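Hypothetical protein (Staphylococcus aureus subsp. aureus, PDB 1QYI) is of unknown function but carries a parallel-sheet domain of the HAD-like hydrolase clan, consistent with a hydrolase such as a phosphatase. Local coordinates at residues H41-W44 against E45-T48. Numbering follows the deposited sequence.
Sequences HIDW and ETLT
L47 lies alongside the W44 indole, with both side chains pointing the same way. Its CD1 comes to the ring edge, near the ring plane, 4.0 Å from W44 CE3. The other methyl reaches I42, where L47 CD2 and I42 CG2 are 3.6 Å apart. L47 also meets L24 of helix 16-31 and I55 of helix 49-60.

One face of the indole carries H41. ND1 of H41 lies above the indole plane of W44, displaced toward the rim. The same H41 ND1 donates to I42 O at 2.8 Å. The indole N-H of W44 bonds D32 OD2, so the buried ring has its polar atom satisfied. With chi1 at -54°, W44 CG sits anti to its own carbonyl carbon, and the ring runs back beside H41.

The chain here makes a short 3-10 turn at W44 and E45, in the surface loop between helices 16-31 and 49-60. Two bonds from T46 grip D43 O. T46 N donates to D43 O at 2.9 Å, from well above the carbonyl plane. T46 OG1 donates to the same oxygen from the same face, but closer to that plane. Chi1 of 55° sets OG1 between the backbone N and carbonyl carbon of T46, which turns the hydroxyl back to the D43 carbonyl. D43 CB is packed against this hydroxyl, 3.3 Å from T46 OG1.

A weak bond runs from E45 N to D43 OD2, at 3.4 Å. A second weak one, nearly straight, joins L47 N to W44 O. The D43 and E45 side chains run side by side, and their carboxylate planes are turned 70° apart without touching. T48 N-caps the next helix through OG1 to N50 N.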
loop_
_atom_site.group_PDB
_atom_site.type_symbol
_atom_site.label_atom_id
_atom_site.label_comp_id
_atom_site.label_asym_id
_atom_site.label_seq_id
_atom_site.Cartn_x
_atom_site.Cartn_y
_atom_site.Cartn_z
ATOM N N HIS A 41 24.384 6.569 10.174
ATOM C CA HIS A 41 23.498 5.550 9.676
ATOM C C HIS A 41 24.183 4.779 8.566
ATOM O O HIS A 41 25.144 5.256 7.949
ATOM C CB HIS A 41 22.227 6.209 9.162
ATOM C CG HIS A 41 22.463 7.143 8.017
ATOM N ND1 HIS A 41 22.574 6.694 6.716
ATOM C CD2 HIS A 41 22.680 8.470 7.986
ATOM C CE1 HIS A 41 22.857 7.720 5.934
ATOM N NE2 HIS A 41 22.930 8.808 6.670
ATOM N N ILE A 42 23.685 3.577 8.310
ATOM C CA ILE A 42 24.266 2.736 7.280
ATOM C C ILE A 42 24.027 3.347 5.900
ATOM O O ILE A 42 23.102 4.138 5.712
ATOM C CB ILE A 42 23.675 1.313 7.362
ATOM C CG1 ILE A 42 24.454 0.383 6.436
ATOM C CG2 ILE A 42 22.187 1.337 7.039
ATOM C CD1 ILE A 42 24.128 -1.059 6.634
ATOM N N ASP A 43 24.882 3.007 4.943
ATOM C CA ASP A 43 24.744 3.527 3.590
ATOM C C ASP A 43 23.493 2.921 2.962
ATOM O O ASP A 43 23.369 1.702 2.851
ATOM C CB ASP A 43 25.979 3.173 2.765
ATOM C CG ASP A 43 26.009 3.880 1.421
ATOM O OD1 ASP A 43 26.965 3.658 0.656
ATOM O OD2 ASP A 43 25.089 4.667 1.125
ATOM N N TRP A 44 22.556 3.777 2.576
ATOM C CA TRP A 44 21.299 3.339 1.980
ATOM C C TRP A 44 21.501 2.399 0.811
ATOM O O TRP A 44 20.764 1.429 0.646
ATOM C CB TRP A 44 20.528 4.547 1.485
ATOM C CG TRP A 44 20.319 5.575 2.516
ATOM C CD1 TRP A 44 20.511 6.915 2.378
ATOM C CD2 TRP A 44 19.823 5.371 3.838
ATOM N NE1 TRP A 44 20.147 7.567 3.529
ATOM C CE2 TRP A 44 19.696 6.640 4.440
ATOM C CE3 TRP A 44 19.416 4.240 4.564
ATOM C CZ2 TRP A 44 19.241 6.815 5.747
ATOM C CZ3 TRP A 44 18.957 4.413 5.869
ATOM C CH2 TRP A 44 18.853 5.693 6.434
ATOM N N GLU A 45 22.502 2.700 -0.007
ATOM C CA GLU A 45 22.780 1.904 -1.184
ATOM C C GLU A 45 23.360 0.522 -0.883
ATOM O O GLU A 45 23.622 -0.254 -1.799
ATOM C CB GLU A 45 23.710 2.681 -2.116
ATOM C CG GLU A 45 23.950 1.991 -3.441
ATOM C CD GLU A 45 24.854 2.775 -4.361
ATOM O OE1 GLU A 45 25.242 2.218 -5.411
ATOM O OE2 GLU A 45 25.169 3.947 -4.046
ATOM N N THR A 46 23.556 0.201 0.392
ATOM C CA THR A 46 24.089 -1.113 0.730
ATOM C C THR A 46 23.198 -1.891 1.706
ATOM O O THR A 46 23.610 -2.907 2.265
ATOM C CB THR A 46 25.536 -1.017 1.297
ATOM O OG1 THR A 46 25.580 -0.127 2.423
ATOM C CG2 THR A 46 26.485 -0.519 0.215
ATOM N N LEU A 47 21.966 -1.422 1.889
ATOM C CA LEU A 47 21.006 -2.076 2.785
ATOM C C LEU A 47 20.751 -3.541 2.412
ATOM O O LEU A 47 20.804 -3.904 1.238
ATOM C CB LEU A 47 19.673 -1.329 2.754
ATOM C CG LEU A 47 19.622 0.094 3.297
ATOM C CD1 LEU A 47 18.361 0.774 2.794
ATOM C CD2 LEU A 47 19.672 0.071 4.805
ATOM N N THR A 48 20.465 -4.371 3.415
ATOM C CA THR A 48 20.175 -5.792 3.209
ATOM C C THR A 48 18.768 -6.080 3.722
ATOM O O THR A 48 18.157 -5.243 4.386
ATOM C CB THR A 48 21.109 -6.704 4.008
ATOM O OG1 THR A 48 20.686 -6.734 5.377
ATOM C CG2 THR A 48 22.546 -6.202 3.942
#